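Ubiquitin (Sulfolobus solfataricus, PDB 4WWM) is an archaeal ubiquitin-like modifier of the Urm1 family, probably conjugated to target proteins through an isopeptide bond and linked to the proteasome pathway and tRNA processing. Local coordinates at residues Pro2-Gly8 with Asp72-Pro78; Asp23-Val29 with Asn65-Asp70. One frame throughout, in Å; residues are numbered along the deposited sequence.

A small ubiquitin-like fold shows how the same chain is held differently at its centre and at its margin. Contact 1, residues 2-8 with 72-78, joins the two ends of the chain as adjacent parallel strands in the middle of the sheet, through a regular backbone ladder and branched aliphatic side chains. Contact 2, residues 23-29 with 65-70, lies nearer the surface, where the start of helix 26-33 meets a loop; here an arginine, two waters and the buried Leu-68 do the work. The two centres are about 13 Å apart, yet they share one core: Ile-74 CD1 lies 3.9 Å from Leu-68 CD1, and Val-4 packs on Val-29.

Contact 1. Residues Pro2-Gly8 with Asp72-Pro78; sequences PKVILKG and DIIEIIP. With SO4 (sulfate ion), chain C.
Pro-78 takes over from the hydrogen-bond ladder where it meets Lys-7: having no N-H, the proline sets its ring carbon CD 3.0 Å from Lys-7 O, in the direction an N-H would otherwise point. The ladder it ends is a parallel pairing between the first and last strands of the chain, begun by Lys-3 and Ile-73. Five backbone bonds run in the staggered parallel pattern: Lys-3 and Ile-5 each use both N-H and C=O toward strand 73-78, the tightest link being Ile-74 N to Lys-3 O at 2.6 Å, and the last, Lys-7 N to Ile-76 O, is more bent at 140°.

On the face carrying Val-4, Leu-6, Ile-74 and Ile-76, the methyl CD1 of Ile-76 reaches across to Val-4 CG1 at 3.7 Å and also meets Leu-6 CD2, the two side chains lying side by side and pointing the same way. Ile-74 CD1 extends to Pro-2 CB at 4.0 Å. Helix 10-14 covers the Leu-6 end of this face.

The other face is more polar. Ile-5 CD1 touches Ile-73 CG2 at 3.7 Å, while Lys-3, its CG anti to the backbone N (chi1 -176°) and its chain extended, carries NZ away to a salt bridge with Glu-18 and to O2 of a sulfate ion, 3.0 Å away and probably from the crystallisation liquor. Lys-7 CG lies alongside Ile-77 CG1, and the bend at chi2 (-72°) turns the rest of the chain so that CE comes 3.9 Å from Glu-75 OE1. Such parallel pairing of the terminal strands at the sheet centre is a hallmark of the ubiquitin-like beta-grasp fold.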
ATOM      1  N   PRO A   2      -7.115   7.198  -4.527  1.00 23.22           N
ATOM      2  CA  PRO A   2      -6.817   7.122  -3.093  1.00 23.41           C
ATOM      3  C   PRO A   2      -5.437   7.655  -2.720  1.00 21.87           C
ATOM      4  O   PRO A   2      -4.543   7.777  -3.560  1.00 20.06           O
ATOM      5  CB  PRO A   2      -6.916   5.620  -2.786  1.00 21.87           C
ATOM      6  CG  PRO A   2      -6.988   4.932  -4.107  1.00 25.47           C
ATOM      7  CD  PRO A   2      -7.589   5.911  -5.054  1.00 24.89           C
ATOM      8  N   LYS A   3      -5.290   7.973  -1.439  1.00 14.46           N
ATOM      9  CA  LYS A   3      -4.049   8.496  -0.892  1.00 15.93           C
ATOM     10  C   LYS A   3      -3.282   7.375  -0.201  1.00 16.55           C
ATOM     11  O   LYS A   3      -3.844   6.655   0.628  1.00 14.97           O
ATOM     12  CB  LYS A   3      -4.344   9.632   0.088  1.00 17.85           C
ATOM     13  CG  LYS A   3      -3.116  10.329   0.650  1.00 22.68           C
ATOM     14  CD  LYS A   3      -3.515  11.433   1.619  1.00 37.12           C
ATOM     15  CE  LYS A   3      -2.310  12.126   2.219  1.00 51.07           C
ATOM     16  NZ  LYS A   3      -2.723  13.175   3.193  1.00 61.34           N
ATOM     17  N   VAL A   4      -2.009   7.225  -0.563  1.00 12.78           N
ATOM     18  CA  VAL A   4      -1.128   6.243   0.060  1.00 12.20           C
ATOM     19  C   VAL A   4      -0.148   6.939   0.998  1.00 12.44           C
ATOM     20  O   VAL A   4       0.533   7.887   0.600  1.00 12.82           O
ATOM     21  CB  VAL A   4      -0.342   5.439  -0.993  1.00 11.17           C
ATOM     22  CG1 VAL A   4       0.609   4.444  -0.328  1.00 11.00           C
ATOM     23  CG2 VAL A   4      -1.296   4.707  -1.918  1.00 11.17           C
ATOM     24  N   ILE A   5      -0.093   6.470   2.241  1.00 11.91           N
ATOM     25  CA  ILE A   5       0.849   6.986   3.228  1.00 12.16           C
ATOM     26  C   ILE A   5       1.821   5.888   3.652  1.00 11.38           C
ATOM     27  O   ILE A   5       1.404   4.813   4.084  1.00 11.83           O
ATOM     28  CB  ILE A   5       0.123   7.538   4.471  1.00 14.75           C
ATOM     29  CG1 ILE A   5      -0.863   8.639   4.060  1.00 15.40           C
ATOM     30  CG2 ILE A   5       1.136   8.069   5.482  1.00 16.33           C
ATOM     31  CD1 ILE A   5      -1.647   9.255   5.220  1.00 18.06           C
ATOM     32  N   LEU A   6       3.117   6.165   3.532  1.00 14.17           N
ATOM     33  CA  LEU A   6       4.147   5.221   3.949  1.00 12.14           C
ATOM     34  C   LEU A   6       4.569   5.517   5.380  1.00 14.70           C
ATOM     35  O   LEU A   6       4.603   6.676   5.795  1.00 15.83           O
ATOM     36  CB  LEU A   6       5.357   5.288   3.010  1.00 14.38           C
ATOM     37  CG  LEU A   6       5.093   4.989   1.533  1.00 13.20           C
ATOM     38  CD1 LEU A   6       6.370   5.150   0.732  1.00 13.42           C
ATOM     39  CD2 LEU A   6       4.533   3.596   1.336  1.00 12.12           C
ATOM     40  N   LYS A   7       4.882   4.463   6.128  1.00 15.10           N
ATOM     41  CA  LYS A   7       5.322   4.592   7.515  1.00 15.90           C
ATOM     42  C   LYS A   7       6.662   3.897   7.729  1.00 18.10           C
ATOM     43  O   LYS A   7       7.038   2.998   6.974  1.00 18.85           O
ATOM     44  CB  LYS A   7       4.282   4.001   8.471  1.00 21.48           C
ATOM     45  CG  LYS A   7       2.955   4.742   8.505  1.00 25.27           C
ATOM     46  CD  LYS A   7       3.081   6.087   9.198  1.00 33.09           C
ATOM     47  CE  LYS A   7       1.794   6.885   9.094  1.00 39.08           C
ATOM     48  NZ  LYS A   7       1.975   8.290   9.552  1.00 41.01           N
ATOM     49  N   GLY A   8       7.375   4.318   8.769  1.00 27.57           N
ATOM     50  CA  GLY A   8       8.616   3.676   9.155  1.00 29.66           C
ATOM     51  C   GLY A   8       9.686   3.745   8.079  1.00 23.11           C
ATOM     52  O   GLY A   8       9.762   4.726   7.337  1.00 23.50           O
ATOM     53  N   ASP A  72     -10.193   7.452  -0.063  1.00 21.27           N
ATOM     54  CA  ASP A  72      -9.669   6.477   0.892  1.00 18.89           C
ATOM     55  C   ASP A  72      -8.206   6.757   1.216  1.00 21.11           C
ATOM     56  O   ASP A  72      -7.445   7.209   0.362  1.00 20.58           O
ATOM     57  CB  ASP A  72      -9.807   5.050   0.355  1.00 18.06           C
ATOM     58  CG  ASP A  72     -11.230   4.522   0.437  1.00 20.30           C
ATOM     59  OD1 ASP A  72     -12.039   5.066   1.219  1.00 21.02           O
ATOM     60  OD2 ASP A  72     -11.533   3.544  -0.280  1.00 21.26           O
ATOM     61  N   ILE A  73      -7.828   6.478   2.459  1.00 16.47           N
ATOM     62  CA  ILE A  73      -6.453   6.636   2.907  1.00 15.78           C
ATOM     63  C   ILE A  73      -5.838   5.267   3.162  1.00 16.80           C
ATOM     64  O   ILE A  73      -6.301   4.517   4.024  1.00 18.59           O
ATOM     65  CB  ILE A  73      -6.368   7.491   4.183  1.00 18.05           C
ATOM     66  CG1 ILE A  73      -6.966   8.879   3.925  1.00 21.00           C
ATOM     67  CG2 ILE A  73      -4.917   7.607   4.646  1.00 21.01           C
ATOM     68  CD1 ILE A  73      -7.078   9.748   5.162  1.00 25.04           C
ATOM     69  N   ILE A  74      -4.795   4.955   2.400  1.00 16.04           N
ATOM     70  CA  ILE A  74      -4.106   3.675   2.498  1.00 14.12           C
ATOM     71  C   ILE A  74      -2.763   3.846   3.199  1.00 16.44           C
ATOM     72  O   ILE A  74      -1.872   4.508   2.679  1.00 17.75           O
ATOM     73  CB  ILE A  74      -3.877   3.060   1.103  1.00 12.04           C
ATOM     74  CG1 ILE A  74      -5.217   2.877   0.382  1.00 14.09           C
ATOM     75  CG2 ILE A  74      -3.147   1.728   1.226  1.00 12.48           C
ATOM     76  CD1 ILE A  74      -5.084   2.524  -1.085  1.00 17.22           C
ATOM     77  N   GLU A  75      -2.617   3.242   4.374  1.00 15.33           N
ATOM     78  CA  GLU A  75      -1.361   3.313   5.116  1.00 14.68           C
ATOM     79  C   GLU A  75      -0.601   2.005   4.972  1.00 16.79           C
ATOM     80  O   GLU A  75      -1.143   0.939   5.254  1.00 16.59           O
ATOM     81  CB  GLU A  75      -1.609   3.606   6.597  1.00 22.16           C
ATOM     82  CG  GLU A  75      -2.271   4.941   6.872  1.00 34.29           C
ATOM     83  CD  GLU A  75      -2.564   5.140   8.344  1.00 44.16           C
ATOM     84  OE1 GLU A  75      -1.614   5.081   9.150  1.00 31.21           O
ATOM     85  OE2 GLU A  75      -3.744   5.347   8.694  1.00 54.78           O
ATOM     86  N   ILE A  76       0.650   2.092   4.529  1.00 14.46           N
ATOM     87  CA  ILE A  76       1.504   0.918   4.410  1.00 12.78           C
ATOM     88  C   ILE A  76       2.536   0.965   5.532  1.00 17.28           C
ATOM     89  O   ILE A  76       3.374   1.867   5.588  1.00 18.88           O
ATOM     90  CB  ILE A  76       2.187   0.842   3.033  1.00 11.91           C
ATOM     91  CG1 ILE A  76       1.139   0.977   1.925  1.00 10.17           C
ATOM     92  CG2 ILE A  76       2.934  -0.480   2.889  1.00 16.47           C
ATOM     93  CD1 ILE A  76       1.716   1.047   0.534  1.00 13.25           C
ATOM     94  N   ILE A  77       2.450  -0.016   6.427  1.00 16.82           N
ATOM     95  CA  ILE A  77       3.187  -0.002   7.684  1.00 20.40           C
ATOM     96  C   ILE A  77       4.075  -1.235   7.833  1.00 21.06           C
ATOM     97  O   ILE A  77       3.575  -2.362   7.841  1.00 26.21           O
ATOM     98  CB  ILE A  77       2.223   0.051   8.887  1.00 19.30           C
ATOM     99  CG1 ILE A  77       1.255   1.228   8.738  1.00 18.55           C
ATOM    100  CG2 ILE A  77       3.004   0.153  10.195  1.00 22.23           C
ATOM    101  CD1 ILE A  77       0.138   1.246   9.761  1.00 19.59           C
ATOM    102  N   PRO A  78       5.397  -1.031   7.966  1.00 26.19           N
ATOM    103  CA  PRO A  78       6.259  -2.182   8.246  1.00 34.06           C
ATOM    104  C   PRO A  78       6.293  -2.530   9.737  1.00 32.29           C
ATOM    105  O   PRO A  78       6.237  -1.625  10.571  1.00 33.82           O
ATOM    106  CB  PRO A  78       7.628  -1.715   7.757  1.00 36.51           C
ATOM    107  CG  PRO A  78       7.607  -0.247   7.973  1.00 34.32           C
ATOM    108  CD  PRO A  78       6.182   0.200   7.756  1.00 27.15           C
TER
HETATM  109  S   SO4 C 101      -3.366  16.493   0.773  1.00 83.61           S
HETATM  110  O1  SO4 C 101      -4.703  16.439   1.357  1.00103.20           O
HETATM  111  O2  SO4 C 101      -2.669  15.239   1.047  1.00111.53           O
HETATM  112  O3  SO4 C 101      -2.622  17.603   1.361  1.00 57.86           O
HETATM  113  O4  SO4 C 101      -3.472  16.689  -0.670  1.00107.23           O

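Contact 2. Residues Asp23-Val29 with Asn65-Asp70; sequences DRELLRV and NQLLND
Arg-24 lies along the loop 65-70 and can be followed outward atom by atom. Its CB is 3.5 Å from Leu-68 O and also faces Leu-67 CD2; CG and CD continue past the same carbonyl. The bend at chi3 (68°) then turns the guanidinium so that NE donates to Leu-68 O at 2.9 Å, an almost straight bond (179°) with the oxygen in the guanidinium plane. Leu-67 covers one face of that plane, with CD2 offset toward the rim and CD1 3.8 Å from NH2 at the tip. Asn-69 OD1 is also near NH2, but at a distance too long for a bond. Asp-70 OD1 lies well out of the plane and probably adds no more than a weak electrostatic attraction.

The backbones answer this bond with a second one: Leu-68 N donates to Arg-24 O at 2.8 Å, in the carbonyl plane on a lone pair. Both polar backbone groups of Leu-68 are thus taken up by a single residue, while its side chain turns inward, CD1 reaching Leu-26 N at 3.6 Å and Val-29 CG2 at 3.9 Å. With an alanine here the CD1 methyl is gone, and Val-29 and Ile-74 would probably lose their shared neighbour, opening a gap beneath the first helical turn.

At that turn, Asn-65 OD1 accepts from two waters, which in turn accept from Leu-26 N and Leu-27 N; the water at Leu-26 N also donates to Gln-66 O. Glu-25 holds the N-cap position, and Val-29 N bonds to its carbonyl. Direct and water-mediated bonds together join the N-terminal end of the helix of the ubiquitin-like beta-grasp fold, 26-33, to the loop before the last strand, with Leu-68 and Val-29 packing on Ile-74.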
ATOM      1  N   ASP A  23      -5.853   4.507  -8.869  1.00 25.89           N
ATOM      2  CA  ASP A  23      -6.336   3.128  -8.860  1.00 25.52           C
ATOM      3  C   ASP A  23      -7.400   2.883  -7.790  1.00 21.55           C
ATOM      4  O   ASP A  23      -7.278   3.357  -6.661  1.00 20.13           O
ATOM      5  CB  ASP A  23      -5.159   2.173  -8.648  1.00 30.46           C
ATOM      6  CG  ASP A  23      -4.167   2.207  -9.795  1.00 37.87           C
ATOM      7  OD1 ASP A  23      -4.355   1.446 -10.767  1.00 52.29           O
ATOM      8  OD2 ASP A  23      -3.200   2.994  -9.721  1.00 39.70           O
ATOM      9  N   ARG A  24      -8.443   2.138  -8.153  1.00 22.46           N
ATOM     10  CA  ARG A  24      -9.506   1.781  -7.214  1.00 21.95           C
ATOM     11  C   ARG A  24      -9.403   0.315  -6.782  1.00 20.83           C
ATOM     12  O   ARG A  24     -10.232  -0.176  -6.016  1.00 20.70           O
ATOM     13  CB  ARG A  24     -10.876   2.055  -7.836  1.00 24.50           C
ATOM     14  CG  ARG A  24     -11.079   3.507  -8.246  1.00 27.13           C
ATOM     15  CD  ARG A  24     -12.487   3.745  -8.753  1.00 33.75           C
ATOM     16  NE  ARG A  24     -13.478   3.627  -7.688  1.00 38.80           N
ATOM     17  CZ  ARG A  24     -14.793   3.664  -7.880  1.00 42.65           C
ATOM     18  NH1 ARG A  24     -15.288   3.813  -9.103  1.00 45.33           N
ATOM     19  NH2 ARG A  24     -15.617   3.545  -6.848  1.00 42.31           N
ATOM     20  N   GLU A  25      -8.381  -0.371  -7.282  1.00 20.43           N
ATOM     21  CA  GLU A  25      -8.102  -1.757  -6.915  1.00 19.60           C
ATOM     22  C   GLU A  25      -6.806  -1.810  -6.113  1.00 19.53           C
ATOM     23  O   GLU A  25      -5.754  -1.396  -6.604  1.00 18.23           O
ATOM     24  CB  GLU A  25      -7.999  -2.636  -8.165  1.00 21.11           C
ATOM     25  CG  GLU A  25      -7.633  -4.088  -7.891  1.00 20.62           C
ATOM     26  CD  GLU A  25      -7.411  -4.882  -9.166  1.00 22.36           C
ATOM     27  OE1 GLU A  25      -6.805  -5.970  -9.087  1.00 25.56           O
ATOM     28  OE2 GLU A  25      -7.849  -4.422 -10.243  1.00 24.34           O
ATOM     29  N   LEU A  26      -6.882  -2.324  -4.888  1.00 20.20           N
ATOM     30  CA  LEU A  26      -5.754  -2.266  -3.961  1.00 19.37           C
ATOM     31  C   LEU A  26      -4.481  -2.855  -4.556  1.00 18.52           C
ATOM     32  O   LEU A  26      -3.417  -2.257  -4.449  1.00 21.56           O
ATOM     33  CB  LEU A  26      -6.085  -2.993  -2.656  1.00 16.04           C
ATOM     34  CG  LEU A  26      -4.932  -3.057  -1.645  1.00 13.94           C
ATOM     35  CD1 LEU A  26      -4.459  -1.658  -1.268  1.00 13.37           C
ATOM     36  CD2 LEU A  26      -5.337  -3.837  -0.403  1.00 16.15           C
ATOM     37  N   LEU A  27      -4.592  -4.024  -5.178  1.00 17.24           N
ATOM     38  CA  LEU A  27      -3.427  -4.667  -5.771  1.00 16.15           C
ATOM     39  C   LEU A  27      -2.755  -3.737  -6.777  1.00 15.87           C
ATOM     40  O   LEU A  27      -1.532  -3.627  -6.810  1.00 18.28           O
ATOM     41  CB  LEU A  27      -3.813  -5.981  -6.452  1.00 17.69           C
ATOM     42  CG  LEU A  27      -2.669  -6.681  -7.190  1.00 22.08           C
ATOM     43  CD1 LEU A  27      -1.548  -7.041  -6.226  1.00 20.16           C
ATOM     44  CD2 LEU A  27      -3.167  -7.923  -7.912  1.00 25.41           C
ATOM     45  N   ARG A  28      -3.565  -3.070  -7.591  1.00 19.99           N
ATOM     46  CA  ARG A  28      -3.044  -2.172  -8.613  1.00 19.62           C
ATOM     47  C   ARG A  28      -2.398  -0.943  -7.983  1.00 17.86           C
ATOM     48  O   ARG A  28      -1.408  -0.425  -8.503  1.00 17.99           O
ATOM     49  CB  ARG A  28      -4.154  -1.753  -9.577  1.00 24.16           C
ATOM     50  CG  ARG A  28      -4.753  -2.915 -10.359  1.00 35.69           C
ATOM     51  CD  ARG A  28      -4.645  -2.694 -11.859  1.00 49.74           C
ATOM     52  NE  ARG A  28      -5.333  -1.478 -12.282  1.00 50.23           N
ATOM     53  CZ  ARG A  28      -5.156  -0.883 -13.458  1.00 57.96           C
ATOM     54  NH1 ARG A  28      -4.301  -1.382 -14.343  1.00 50.24           N
ATOM     55  NH2 ARG A  28      -5.830   0.222 -13.747  1.00 63.43           N
ATOM     56  N   VAL A  29      -2.956  -0.477  -6.869  1.00 19.64           N
ATOM     57  CA  VAL A  29      -2.334   0.600  -6.107  1.00 17.29           C
ATOM     58  C   VAL A  29      -0.922   0.172  -5.723  1.00 15.60           C
ATOM     59  O   VAL A  29       0.046   0.890  -5.978  1.00 15.38           O
ATOM     60  CB  VAL A  29      -3.147   0.955  -4.834  1.00 15.14           C
ATOM     61  CG1 VAL A  29      -2.383   1.927  -3.928  1.00 15.07           C
ATOM     62  CG2 VAL A  29      -4.492   1.546  -5.209  1.00 18.29           C
ATOM     63  N   ASN A  65     -11.220  -6.853  -1.090  1.00 27.74           N
ATOM     64  CA  ASN A  65     -10.924  -6.349  -2.429  1.00 25.72           C
ATOM     65  C   ASN A  65     -12.118  -5.642  -3.067  1.00 23.46           C
ATOM     66  O   ASN A  65     -12.389  -5.802  -4.257  1.00 22.38           O
ATOM     67  CB  ASN A  65     -10.459  -7.491  -3.338  1.00 26.19           C
ATOM     68  CG  ASN A  65      -9.880  -6.989  -4.652  1.00 26.80           C
ATOM     69  OD1 ASN A  65      -9.325  -5.890  -4.717  1.00 24.12           O
ATOM     70  ND2 ASN A  65     -10.031  -7.778  -5.709  1.00 27.87           N
ATOM     71  N   GLN A  66     -12.845  -4.871  -2.267  1.00 25.00           N
ATOM     72  CA  GLN A  66     -13.925  -4.049  -2.795  1.00 25.19           C
ATOM     73  C   GLN A  66     -13.344  -2.797  -3.441  1.00 26.22           C
ATOM     74  O   GLN A  66     -12.175  -2.470  -3.235  1.00 21.30           O
ATOM     75  CB  GLN A  66     -14.916  -3.675  -1.690  1.00 31.43           C
ATOM     76  CG  GLN A  66     -15.885  -4.795  -1.331  1.00 31.61           C
ATOM     77  CD  GLN A  66     -16.801  -4.434  -0.179  1.00 30.41           C
ATOM     78  OE1 GLN A  66     -17.979  -4.140  -0.377  1.00 35.22           O
ATOM     79  NE2 GLN A  66     -16.266  -4.466   1.037  1.00 33.97           N
ATOM     80  N   LEU A  67     -14.161  -2.116  -4.239  1.00 21.40           N
ATOM     81  CA  LEU A  67     -13.758  -0.871  -4.877  1.00 22.09           C
ATOM     82  C   LEU A  67     -13.264   0.132  -3.853  1.00 21.34           C
ATOM     83  O   LEU A  67     -13.930   0.390  -2.855  1.00 20.79           O
ATOM     84  CB  LEU A  67     -14.922  -0.260  -5.656  1.00 24.14           C
ATOM     85  CG  LEU A  67     -15.130  -0.696  -7.106  1.00 27.53           C
ATOM     86  CD1 LEU A  67     -16.410  -0.079  -7.640  1.00 36.89           C
ATOM     87  CD2 LEU A  67     -13.948  -0.300  -7.974  1.00 27.07           C
ATOM     88  N   LEU A  68     -12.089   0.695  -4.104  1.00 23.28           N
ATOM     89  CA  LEU A  68     -11.600   1.797  -3.296  1.00 20.37           C
ATOM     90  C   LEU A  68     -12.276   3.084  -3.756  1.00 22.20           C
ATOM     91  O   LEU A  68     -12.541   3.264  -4.945  1.00 22.10           O
ATOM     92  CB  LEU A  68     -10.079   1.923  -3.400  1.00 17.18           C
ATOM     93  CG  LEU A  68      -9.260   0.722  -2.926  1.00 15.71           C
ATOM     94  CD1 LEU A  68      -7.823   0.859  -3.385  1.00 17.03           C
ATOM     95  CD2 LEU A  68      -9.327   0.602  -1.416  1.00 18.65           C
ATOM     96  N   ASN A  69     -12.570   3.965  -2.809  1.00 26.87           N
ATOM     97  CA  ASN A  69     -13.108   5.276  -3.135  1.00 29.33           C
ATOM     98  C   ASN A  69     -11.971   6.288  -3.197  1.00 27.87           C
ATOM     99  O   ASN A  69     -10.968   6.144  -2.499  1.00 25.22           O
ATOM    100  CB  ASN A  69     -14.164   5.689  -2.115  1.00 29.93           C
ATOM    101  CG  ASN A  69     -15.347   4.737  -2.093  1.00 37.02           C
ATOM    102  OD1 ASN A  69     -15.686   4.126  -3.110  1.00 37.55           O
ATOM    103  ND2 ASN A  69     -15.975   4.600  -0.932  1.00 38.80           N
ATOM    104  N   ASP A  70     -12.130   7.296  -4.046  1.00 32.56           N
ATOM    105  CA  ASP A  70     -11.069   8.263  -4.323  1.00 35.82           C
ATOM    106  C   ASP A  70     -10.490   8.911  -3.067  1.00 36.23           C
ATOM    107  O   ASP A  70      -9.325   9.310  -3.056  1.00 37.19           O
ATOM    108  CB  ASP A  70     -11.593   9.356  -5.259  1.00 45.75           C
ATOM    109  CG  ASP A  70     -11.649   8.910  -6.709  1.00 46.50           C
ATOM    110  OD1 ASP A  70     -11.471   7.701  -6.976  1.00 42.23           O
ATOM    111  OD2 ASP A  70     -11.878   9.772  -7.584  1.00 54.83           O
TER
HETATM  112  O   HOH W   1      -9.432  -3.362  -3.682  1.00 20.74           O
HETATM  113  O   HOH W   2      -6.764  -5.987  -4.959  1.00 22.13           O